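PDB 4OOZ: mannan endo-1,4-beta-mannosidase from Cryptopygus antarcticus, which hydrolyses internal beta-1,4-mannosidic linkages in mannans, galactomannans and glucomannans, yielding mannobiose, mannotriose and mannotetraose from beta-1,4-mannan. Local coordinates for residues Ser40-Ala45 with Ala338-Phe343; Trp243-Gln248 with Met279-His284; Leu308-Phe313 with Asn333-Ala338. All coordinates share one frame; numbering follows the deposited sequence.

Contacts 1 and 3 are neighbouring joints of one sheet: strand 337-340 pairs with strand 35-45 in contact 1 and with strand 308-313 in contact 3, and Ala338 belongs to both. Their centres lie about 11 Å apart. Contact 2 joins the loops after strands 238-241 and 277-278, its centre about 11 Å from that of contact 3 and about 15 Å from that of contact 1. Along the chain contact 2 comes first, then contact 3, both between the two segments of contact 1. Trp341, Tyr282 and Glu312, one from each contact, meet around the probable catalytic centre: strands that close the barrel also bring residues to the sugar site, which contact 2 completes.

Contact 1. Residues Ser40-Ala45 with Ala338-Phe343; sequences SGVNFA and ALTWQF. With BMA (beta-D-mannopyranose), chain G.
Asn43 and Ala45 meet the indole of Trp341 obliquely, while its two faces carry a sugar and a neighbouring glutamine. Ring oxygen O5 of the chain G mannose stands over one face, 3.1 Å from Trp341 CZ2, with C6 of the sugar near NE1; CB of Gln342 lies against the opposite face. The side-chain amide of Asn43 has its plane turned 51° from the indole and its CG 3.6 Å from Trp341 CE3. Ala45 CB meets the six-membered ring at CH2. The CB of Trp341 leaves strand 40-45, but with CG anti to the backbone N (chi1 174°) the six-membered ring turns back to Asn43 and Ala45 while one face takes the mannose. With an alanine in place of Trp341, the mannose is likely to lose the aromatic surface under its O5 and C6, and the Asn43 amide and Ala45 methyl the ring beside them. That amide is held by Arg81 at OD1, and its ND2 gives a weak bond to Thr340 O.

Further along, the Phe44 and Phe343 side chains run side by side with ring planes 40° apart, and Trp68 meets both edge-to-face. Val42 CG2 packs 3.6 Å from Phe343 CD1. Between the backbones, Thr340 N donates to Gly41 O (3.2 Å) and Asn43 N to Thr340 O (2.8 Å); beyond the last bridge, Phe343 N, already in the loop, donates to Asn43 O. Tyr327 holds the Thr340 hydroxyl and also bonds to Gly41 O.

Two parallel strands, first and last of the barrel, are zipped together here. This is the closing seam of the (beta/alpha)8 barrel of glycoside hydrolase family 5, with the substrate-binding Trp341 just beyond the C-terminal end of its strand.

Contact 2. Residues Trp243-Gln248 with Met279-His284; sequences WSELTQ and MHTYSH. With BMA (beta-D-mannopyranose), chain C; BMA (beta-D-mannopyranose), chain B.
Met279 reaches across to Glu245 and Gln248, and its side chain can be followed atom by atom. CB lies 4.3 Å from the carbonyl O of Ser244. From there the chain runs fully extended (chi2 175°, chi3 -180°); CG makes no close contact across the segments and simply carries SD on to Glu245. SD settles 3.5 Å from Glu245 CB, while the terminal CE ends over the last residue of the type I turn 245-248, 3.3 Å from Gln248 O and 4.0 Å from Gln248 CB. The methionine thus touches the first and last residues of the turn.

Glu245 turns its carboxylate elsewhere: a water bonded to Thr281 OG1 at 3.0 Å also donates weakly to Glu245 OE1, bridging the two segments. Farther out, two loops that follow barrel strands line the sugar-binding cleft through the substrate-binding residues Trp243 and His284. His284 ND1 shares an in-plane hydrogen bond of 2.6 Å with O6 of the chain B mannose, while Trp243 NE1 donates to O2 of the chain C mannose at 3.3 Å and, weakly, to its O3.

The amide of Gln248 is tied down by Ser242, Val240 and Gln278, and His280 ND1 bonds to Glu181, probably the acid/base. Segment 243-248 follows strand 238-241 and segment 279-284 follows strand 277-278; Met279 and Thr281 lean on strand 308-313, and Trp243 packs against helix 201-204.

Contact 3. Residues Leu308-Phe313 with Asn333-Ala338; sequences LLIGEF and NGYNGA. With BMA (beta-D-mannopyranose), chain G.
Ile310 drives its CD1 over the centre of the Tyr335 ring, 3.7 Å from the centroid and only 8° off the normal, a CH-pi contact. Leu308 CD2 takes the edge of the same ring, so the tyrosine is met on a face and at its rim by alternate residues of one strand. With Ile310 CG1 anti to the carbonyl carbon (chi1 -53°), the branch carrying CD1 is the one directed at the ring.

A pair of hydrogen bonds ties the start of the strand to Asn336: Leu308 N donates to Asn336 OD1 at 2.9 Å, and Asn336 N returns one to Leu308 O at 3.0 Å. Two residues along the strand, Ile310 N donates to Gly337 O (2.9 Å). Leu309 CD1 lies along the bare backbone of Gly337, and Phe313 CE2 packs 3.5 Å from Ala338 CB.

Outside this shell, helix 323-332 backs the contact, with Tyr329 against Tyr335 and Ala330 against Ala338, while Tyr327 meets Phe313 edge-to-face. At the sugar end, Glu312 OE2 receives a weak hydrogen bond from O1 of the chain G mannose; Arg81 and Tyr282 position the carboxylate.

Strand 308-313, helix 323-332 and strand 337-340 form a beta-alpha-beta crossover of the family 5 barrel, and Glu312, the probable nucleophile, sits near the C-terminal end of its strand.

Contact 1. Residues Ser40-Ala45 with Ala338-Phe343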
loop_
_atom_site.group_PDB
_atom_site.type_symbol
_atom_site.label_atom_id
_atom_site.label_comp_id
_atom_site.label_asym_id
_atom_site.label_seq_id
_atom_site.Cartn_x
_atom_site.Cartn_y
_atom_site.Cartn_z
ATOM N N SER A 40 10.454 -7.557 2.299
ATOM C CA SER A 40 11.609 -6.680 2.206
ATOM C C SER A 40 11.769 -6.175 0.780
ATOM O O SER A 40 11.988 -6.958 -0.143
ATOM C CB SER A 40 12.874 -7.410 2.660
ATOM O OG SER A 40 14.021 -6.587 2.537
ATOM N N GLY A 41 11.651 -4.866 0.595
ATOM C CA GLY A 41 11.779 -4.298 -0.731
ATOM C C GLY A 41 11.719 -2.787 -0.788
ATOM O O GLY A 41 12.055 -2.093 0.172
ATOM N N VAL A 42 11.286 -2.281 -1.936
ATOM C CA VAL A 42 11.262 -0.850 -2.192
ATOM C C VAL A 42 9.914 -0.378 -2.698
ATOM O O VAL A 42 9.079 -1.172 -3.129
ATOM C CB VAL A 42 12.314 -0.445 -3.242
ATOM C CG1 VAL A 42 13.689 -0.921 -2.837
ATOM C CG2 VAL A 42 11.940 -1.009 -4.602
ATOM N N ASN A 43 9.709 0.928 -2.643
ATOM C CA ASN A 43 8.670 1.545 -3.439
ATOM C C ASN A 43 9.239 1.858 -4.814
ATOM O O ASN A 43 10.227 2.577 -4.921
ATOM C CB ASN A 43 8.146 2.821 -2.781
ATOM C CG ASN A 43 7.123 2.546 -1.704
ATOM O OD1 ASN A 43 5.919 2.605 -1.951
ATOM N ND2 ASN A 43 7.595 2.254 -0.497
ATOM N N PHE A 44 8.660 1.287 -5.863
ATOM C CA PHE A 44 8.864 1.867 -7.179
ATOM C C PHE A 44 8.130 3.176 -7.089
ATOM O O PHE A 44 8.641 4.236 -7.446
ATOM C CB PHE A 44 8.284 1.022 -8.318
ATOM C CG PHE A 44 9.013 -0.260 -8.578
ATOM C CD1 PHE A 44 10.152 -0.597 -7.869
ATOM C CD2 PHE A 44 8.556 -1.128 -9.555
ATOM C CE1 PHE A 44 10.812 -1.785 -8.123
ATOM C CE2 PHE A 44 9.208 -2.312 -9.813
ATOM C CZ PHE A 44 10.337 -2.645 -9.096
ATOM N N ALA A 45 6.917 3.052 -6.554
ATOM C CA ALA A 45 5.862 4.050 -6.615
ATOM C C ALA A 45 5.496 4.340 -8.069
ATOM O O ALA A 45 4.330 4.219 -8.436
ATOM C CB ALA A 45 6.262 5.304 -5.885
ATOM N N ALA A 338 9.259 -3.901 5.460
ATOM C CA ALA A 338 9.880 -2.584 5.377
ATOM C C ALA A 338 10.175 -2.220 3.926
ATOM O O ALA A 338 10.910 -2.926 3.239
ATOM C CB ALA A 338 11.151 -2.545 6.205
ATOM N N LEU A 339 9.596 -1.114 3.469
ATOM C CA LEU A 339 9.751 -0.672 2.088
ATOM C C LEU A 339 10.404 0.692 2.022
ATOM O O LEU A 339 9.838 1.684 2.459
ATOM C CB LEU A 339 8.400 -0.616 1.382
ATOM C CG LEU A 339 7.612 -1.918 1.288
ATOM C CD1 LEU A 339 6.196 -1.625 0.845
ATOM C CD2 LEU A 339 8.286 -2.882 0.329
ATOM N N THR A 340 11.605 0.740 1.477
ATOM C CA THR A 340 12.299 2.007 1.307
ATOM C C THR A 340 11.560 2.929 0.357
ATOM O O THR A 340 10.912 2.471 -0.586
ATOM C CB THR A 340 13.683 1.774 0.786
ATOM O OG1 THR A 340 13.620 0.643 -0.086
ATOM C CG2 THR A 340 14.624 1.479 1.918
ATOM N N TRP A 341 11.663 4.232 0.574
ATOM C CA TRP A 341 10.864 5.109 -0.252
ATOM C C TRP A 341 11.520 5.448 -1.580
ATOM O O TRP A 341 12.680 5.852 -1.652
ATOM C CB TRP A 341 10.499 6.397 0.463
ATOM C CG TRP A 341 9.810 7.311 -0.493
ATOM C CD1 TRP A 341 10.271 8.504 -0.958
ATOM C CD2 TRP A 341 8.574 7.063 -1.186
ATOM N NE1 TRP A 341 9.387 9.035 -1.865
ATOM C CE2 TRP A 341 8.335 8.171 -2.021
ATOM C CE3 TRP A 341 7.637 6.023 -1.165
ATOM C CZ2 TRP A 341 7.202 8.272 -2.823
ATOM C CZ3 TRP A 341 6.512 6.126 -1.967
ATOM C CH2 TRP A 341 6.305 7.243 -2.783
ATOM N N GLN A 342 10.693 5.285 -2.608
ATOM C CA GLN A 342 10.978 5.372 -4.036
ATOM C C GLN A 342 12.354 5.054 -4.590
ATOM O O GLN A 342 13.360 5.721 -4.342
ATOM C CB GLN A 342 10.552 6.741 -4.550
ATOM C CG GLN A 342 9.407 6.529 -5.496
ATOM C CD GLN A 342 8.769 7.761 -6.024
ATOM O OE1 GLN A 342 8.790 8.814 -5.398
ATOM N NE2 GLN A 342 8.169 7.632 -7.194
ATOM N N PHE A 343 12.298 4.035 -5.440
ATOM C CA PHE A 343 13.402 3.433 -6.166
ATOM C C PHE A 343 13.876 4.259 -7.356
ATOM O O PHE A 343 14.969 4.038 -7.871
ATOM C CB PHE A 343 12.968 2.039 -6.635
ATOM C CG PHE A 343 14.102 1.115 -6.981
ATOM C CD1 PHE A 343 14.889 0.555 -5.986
ATOM C CD2 PHE A 343 14.351 0.766 -8.298
ATOM C CE1 PHE A 343 15.917 -0.311 -6.301
ATOM C CE2 PHE A 343 15.378 -0.101 -8.622
ATOM C CZ PHE A 343 16.164 -0.641 -7.622
HETATM C C1 BMA G . 4.189 9.790 -0.848
HETATM C C2 BMA G . 3.567 10.311 0.412
HETATM C C3 BMA G . 3.926 11.769 0.568
HETATM C C4 BMA G . 5.447 11.967 0.521
HETATM C C5 BMA G . 6.088 11.237 -0.674
HETATM C C6 BMA G . 7.591 11.160 -0.532
HETATM O O1 BMA G . 3.872 8.429 -0.894
HETATM O O2 BMA G . 4.156 9.650 1.523
HETATM O O3 BMA G . 3.418 12.300 1.789
HETATM O O4 BMA G . 5.745 13.354 0.424
HETATM O O5 BMA G . 5.588 9.887 -0.766
HETATM O O6 BMA G . 8.010 12.081 0.467
#

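Contact 2. Residues Trp243-Gln248 with Met279-His284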
loop_
_atom_site.group_PDB
_atom_site.type_symbol
_atom_site.label_atom_id
_atom_site.label_comp_id
_atom_site.label_asym_id
_atom_site.label_seq_id
_atom_site.Cartn_x
_atom_site.Cartn_y
_atom_site.Cartn_z
ATOM N N TRP A 243 0.265 8.147 6.211
ATOM C CA TRP A 243 1.163 9.138 6.778
ATOM C C TRP A 243 1.253 8.879 8.277
ATOM O O TRP A 243 0.227 8.746 8.941
ATOM C CB TRP A 243 0.638 10.543 6.473
ATOM C CG TRP A 243 0.891 11.576 7.525
ATOM C CD1 TRP A 243 1.913 12.477 7.570
ATOM C CD2 TRP A 243 0.090 11.820 8.685
ATOM N NE1 TRP A 243 1.795 13.268 8.687
ATOM C CE2 TRP A 243 0.684 12.881 9.388
ATOM C CE3 TRP A 243 -1.076 11.242 9.195
ATOM C CZ2 TRP A 243 0.154 13.372 10.575
ATOM C CZ3 TRP A 243 -1.592 11.723 10.368
ATOM C CH2 TRP A 243 -0.984 12.779 11.047
ATOM N N SER A 244 2.473 8.734 8.788
ATOM C CA SER A 244 2.727 8.559 10.219
ATOM C C SER A 244 1.941 7.420 10.875
ATOM O O SER A 244 1.196 6.689 10.227
ATOM C CB SER A 244 2.431 9.855 10.976
ATOM O OG SER A 244 1.044 9.987 11.224
ATOM N N GLU A 245 2.125 7.290 12.181
ATOM C CA GLU A 245 1.562 6.193 12.950
ATOM C C GLU A 245 0.380 6.667 13.774
ATOM O O GLU A 245 -0.313 5.869 14.403
ATOM C CB GLU A 245 2.624 5.591 13.868
ATOM C CG GLU A 245 3.231 6.600 14.833
ATOM C CD GLU A 245 4.242 7.515 14.165
ATOM O OE1 GLU A 245 4.680 7.195 13.041
ATOM O OE2 GLU A 245 4.576 8.566 14.751
ATOM N N LEU A 246 0.140 7.974 13.755
ATOM C CA LEU A 246 -0.879 8.583 14.603
ATOM C C LEU A 246 -2.274 8.149 14.200
ATOM O O LEU A 246 -3.256 8.522 14.847
ATOM C CB LEU A 246 -0.790 10.109 14.544
ATOM C CG LEU A 246 0.577 10.772 14.339
ATOM C CD1 LEU A 246 0.477 12.281 14.500
ATOM C CD2 LEU A 246 1.635 10.205 15.276
ATOM N N THR A 247 -2.368 7.362 13.137
ATOM C CA THR A 247 -3.664 7.101 12.536
ATOM C C THR A 247 -4.022 5.614 12.617
ATOM O O THR A 247 -5.192 5.248 12.527
ATOM C CB THR A 247 -3.687 7.572 11.073
ATOM O OG1 THR A 247 -2.814 8.699 10.936
ATOM C CG2 THR A 247 -5.094 8.014 10.693
ATOM N N GLN A 248 -3.024 4.761 12.845
ATOM C CA GLN A 248 -3.275 3.324 12.880
ATOM C C GLN A 248 -2.819 2.617 14.165
ATOM O O GLN A 248 -2.308 1.498 14.113
ATOM C CB GLN A 248 -2.616 2.662 11.672
ATOM C CG GLN A 248 -3.355 2.930 10.382
ATOM C CD GLN A 248 -2.794 2.180 9.187
ATOM O OE1 GLN A 248 -2.399 1.022 9.292
ATOM N NE2 GLN A 248 -2.756 2.847 8.036
ATOM N N MET A 279 2.139 1.536 8.095
ATOM C CA MET A 279 2.573 2.857 8.532
ATOM C C MET A 279 3.736 3.379 7.690
ATOM O O MET A 279 4.679 2.644 7.394
ATOM C CB MET A 279 2.975 2.824 10.010
ATOM C CG MET A 279 1.850 2.442 10.965
ATOM S SD MET A 279 2.406 2.290 12.676
ATOM C CE MET A 279 0.882 1.839 13.502
ATOM N N HIS A 280 3.655 4.649 7.303
ATOM C CA HIS A 280 4.770 5.336 6.662
ATOM C C HIS A 280 5.461 6.187 7.713
ATOM O O HIS A 280 4.803 6.709 8.607
ATOM C CB HIS A 280 4.302 6.222 5.501
ATOM C CG HIS A 280 3.443 5.518 4.501
ATOM N ND1 HIS A 280 2.819 6.179 3.460
ATOM C CD2 HIS A 280 3.103 4.215 4.368
ATOM C CE1 HIS A 280 2.131 5.316 2.744
ATOM N NE2 HIS A 280 2.287 4.113 3.271
ATOM N N THR A 281 6.775 6.343 7.612
ATOM C CA THR A 281 7.479 7.152 8.600
ATOM C C THR A 281 8.693 7.876 8.021
ATOM O O THR A 281 9.471 7.312 7.250
ATOM C CB THR A 281 7.915 6.292 9.823
ATOM O OG1 THR A 281 8.493 7.134 10.829
ATOM C CG2 THR A 281 8.909 5.211 9.421
ATOM N N TYR A 282 8.825 9.143 8.394
ATOM C CA TYR A 282 9.941 9.979 7.975
ATOM C C TYR A 282 10.332 10.874 9.139
ATOM O O TYR A 282 9.508 11.175 9.999
ATOM C CB TYR A 282 9.574 10.825 6.746
ATOM C CG TYR A 282 9.177 10.017 5.532
ATOM C CD1 TYR A 282 10.124 9.614 4.602
ATOM C CD2 TYR A 282 7.854 9.656 5.317
ATOM C CE1 TYR A 282 9.767 8.871 3.497
ATOM C CE2 TYR A 282 7.487 8.914 4.217
ATOM C CZ TYR A 282 8.446 8.525 3.309
ATOM O OH TYR A 282 8.084 7.786 2.209
ATOM N N SER A 283 11.587 11.303 9.169
ATOM C CA SER A 283 12.044 12.175 10.242
ATOM C C SER A 283 11.884 13.640 9.861
ATOM O O SER A 283 12.440 14.098 8.865
ATOM C CB SER A 283 13.500 11.884 10.595
ATOM O OG SER A 283 14.371 12.431 9.623
ATOM N N HIS A 284 11.121 14.371 10.664
ATOM C CA HIS A 284 10.921 15.795 10.443
ATOM C C HIS A 284 11.959 16.562 11.253
ATOM O O HIS A 284 11.874 16.590 12.481
ATOM C CB HIS A 284 9.499 16.211 10.833
ATOM C CG HIS A 284 8.439 15.255 10.372
ATOM N ND1 HIS A 284 7.175 15.231 10.920
ATOM C CD2 HIS A 284 8.454 14.296 9.416
ATOM C CE1 HIS A 284 6.459 14.293 10.325
ATOM N NE2 HIS A 284 7.210 13.713 9.409
HETATM C C1 BMA C . 4.402 18.089 9.595
HETATM C C2 BMA C . 4.156 16.606 9.224
HETATM C C3 BMA C . 4.200 16.364 7.722
HETATM C C4 BMA C . 3.398 17.449 6.975
HETATM C C5 BMA C . 4.027 18.804 7.306
HETATM C C6 BMA C . 3.436 19.960 6.509
HETATM O O2 BMA C . 2.863 16.199 9.655
HETATM O O3 BMA C . 3.715 15.059 7.410
HETATM O O4 BMA C . 3.186 17.297 5.509
HETATM O O5 BMA C . 3.790 19.034 8.715
HETATM O O6 BMA C . 2.447 20.607 7.301
HETATM C C1 BMA B . 3.971 20.727 14.099
HETATM C C2 BMA B . 3.311 21.349 12.870
HETATM C C3 BMA B . 3.084 20.262 11.826
HETATM C C4 BMA B . 4.339 19.389 11.580
HETATM C C5 BMA B . 5.042 18.992 12.909
HETATM C C6 BMA B . 6.413 18.374 12.694
HETATM O O2 BMA B . 4.165 22.312 12.269
HETATM O O3 BMA B . 2.631 20.813 10.593
HETATM O O4 BMA B . 3.919 18.204 10.944
HETATM O O5 BMA B . 5.197 20.144 13.758
HETATM O O6 BMA B . 6.253 16.966 12.589
HETATM O O HOH W 1 7.106 9.378 12.348
#

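Contact 3. Residues Leu308-Phe313 with Asn333-Ala338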
loop_
_atom_site.group_PDB
_atom_site.type_symbol
_atom_site.label_atom_id
_atom_site.label_comp_id
_atom_site.label_asym_id
_atom_site.label_seq_id
_atom_site.Cartn_x
_atom_site.Cartn_y
_atom_site.Cartn_z
ATOM N N LEU A 308 1.475 -5.911 10.225
ATOM C CA LEU A 308 1.761 -4.486 10.155
ATOM C C LEU A 308 3.041 -4.233 9.376
ATOM O O LEU A 308 4.127 -4.618 9.808
ATOM C CB LEU A 308 1.871 -3.888 11.556
ATOM C CG LEU A 308 2.472 -2.486 11.664
ATOM C CD1 LEU A 308 1.615 -1.466 10.936
ATOM C CD2 LEU A 308 2.645 -2.097 13.123
ATOM N N LEU A 309 2.901 -3.581 8.226
ATOM C CA LEU A 309 4.026 -3.300 7.347
ATOM C C LEU A 309 4.475 -1.848 7.458
ATOM O O LEU A 309 3.652 -0.945 7.581
ATOM C CB LEU A 309 3.651 -3.628 5.899
ATOM C CG LEU A 309 4.330 -2.846 4.771
ATOM C CD1 LEU A 309 5.724 -3.371 4.488
ATOM C CD2 LEU A 309 3.479 -2.883 3.514
ATOM N N ILE A 310 5.784 -1.624 7.434
ATOM C CA ILE A 310 6.300 -0.273 7.293
ATOM C C ILE A 310 6.534 0.007 5.817
ATOM O O ILE A 310 7.662 -0.065 5.327
ATOM C CB ILE A 310 7.613 -0.044 8.077
ATOM C CG1 ILE A 310 7.448 -0.452 9.541
ATOM C CG2 ILE A 310 8.044 1.418 7.983
ATOM C CD1 ILE A 310 8.653 -0.126 10.405
ATOM N N GLY A 311 5.456 0.287 5.099
ATOM C CA GLY A 311 5.581 0.781 3.745
ATOM C C GLY A 311 6.140 2.179 3.871
ATOM O O GLY A 311 5.746 2.916 4.773
ATOM N N GLU A 312 7.081 2.523 3.000
ATOM C CA GLU A 312 7.679 3.858 2.960
ATOM C C GLU A 312 8.532 4.224 4.175
ATOM O O GLU A 312 8.025 4.471 5.268
ATOM C CB GLU A 312 6.596 4.921 2.777
ATOM C CG GLU A 312 5.798 4.754 1.509
ATOM C CD GLU A 312 5.048 6.009 1.132
ATOM O OE1 GLU A 312 5.432 7.096 1.616
ATOM O OE2 GLU A 312 4.086 5.911 0.339
ATOM N N PHE A 313 9.839 4.257 3.950
ATOM C CA PHE A 313 10.784 4.907 4.845
ATOM C C PHE A 313 12.003 5.255 4.007
ATOM O O PHE A 313 12.231 4.645 2.968
ATOM C CB PHE A 313 11.155 4.015 6.035
ATOM C CG PHE A 313 12.014 2.834 5.675
ATOM C CD1 PHE A 313 13.394 2.915 5.744
ATOM C CD2 PHE A 313 11.439 1.637 5.287
ATOM C CE1 PHE A 313 14.182 1.831 5.419
ATOM C CE2 PHE A 313 12.224 0.550 4.963
ATOM C CZ PHE A 313 13.594 0.646 5.032
ATOM N N ASN A 333 12.377 -6.067 15.374
ATOM C CA ASN A 333 11.387 -5.584 16.331
ATOM C C ASN A 333 9.935 -5.869 15.954
ATOM O O ASN A 333 9.040 -5.089 16.279
ATOM C CB ASN A 333 11.571 -4.084 16.552
ATOM C CG ASN A 333 12.792 -3.769 17.389
ATOM O OD1 ASN A 333 13.765 -3.198 16.899
ATOM N ND2 ASN A 333 12.750 -4.147 18.663
ATOM N N GLY A 334 9.704 -6.985 15.273
ATOM C CA GLY A 334 8.356 -7.497 15.094
ATOM C C GLY A 334 7.618 -7.129 13.821
ATOM O O GLY A 334 6.648 -7.796 13.457
ATOM N N TYR A 335 8.064 -6.072 13.145
ATOM C CA TYR A 335 7.389 -5.592 11.942
ATOM C C TYR A 335 7.374 -6.640 10.837
ATOM O O TYR A 335 8.321 -7.407 10.680
ATOM C CB TYR A 335 8.049 -4.310 11.437
ATOM C CG TYR A 335 7.994 -3.190 12.444
ATOM C CD1 TYR A 335 6.796 -2.557 12.737
ATOM C CD2 TYR A 335 9.138 -2.774 13.111
ATOM C CE1 TYR A 335 6.738 -1.537 13.663
ATOM C CE2 TYR A 335 9.090 -1.754 14.039
ATOM C CZ TYR A 335 7.886 -1.140 14.311
ATOM O OH TYR A 335 7.829 -0.124 15.233
ATOM N N ASN A 336 6.286 -6.658 10.073
ATOM C CA ASN A 336 6.087 -7.669 9.041
ATOM C C ASN A 336 6.649 -7.271 7.682
ATOM O O ASN A 336 6.576 -8.043 6.730
ATOM C CB ASN A 336 4.600 -7.990 8.907
ATOM C CG ASN A 336 4.025 -8.604 10.168
ATOM O OD1 ASN A 336 3.404 -7.917 10.979
ATOM N ND2 ASN A 336 4.232 -9.903 10.341
ATOM N N GLY A 337 7.212 -6.070 7.595
ATOM C CA GLY A 337 7.821 -5.617 6.359
ATOM C C GLY A 337 8.405 -4.220 6.428
ATOM O O GLY A 337 8.091 -3.443 7.329
ATOM N N ALA A 338 9.259 -3.901 5.460
ATOM C CA ALA A 338 9.880 -2.584 5.377
ATOM C C ALA A 338 10.175 -2.220 3.926
ATOM O O ALA A 338 10.910 -2.926 3.239
ATOM C CB ALA A 338 11.151 -2.545 6.205
HETATM C C1 BMA G . 4.189 9.790 -0.848
HETATM C C2 BMA G . 3.567 10.311 0.412
HETATM C C3 BMA G . 3.926 11.769 0.568
HETATM C C4 BMA G . 5.447 11.967 0.521
HETATM C C5 BMA G . 6.088 11.237 -0.674
HETATM C C6 BMA G . 7.591 11.160 -0.532
HETATM O O1 BMA G . 3.872 8.429 -0.894
HETATM O O2 BMA G . 4.156 9.650 1.523
HETATM O O3 BMA G . 3.418 12.300 1.789
HETATM O O4 BMA G . 5.745 13.354 0.424
HETATM O O5 BMA G . 5.588 9.887 -0.766
HETATM O O6 BMA G . 8.010 12.081 0.467
#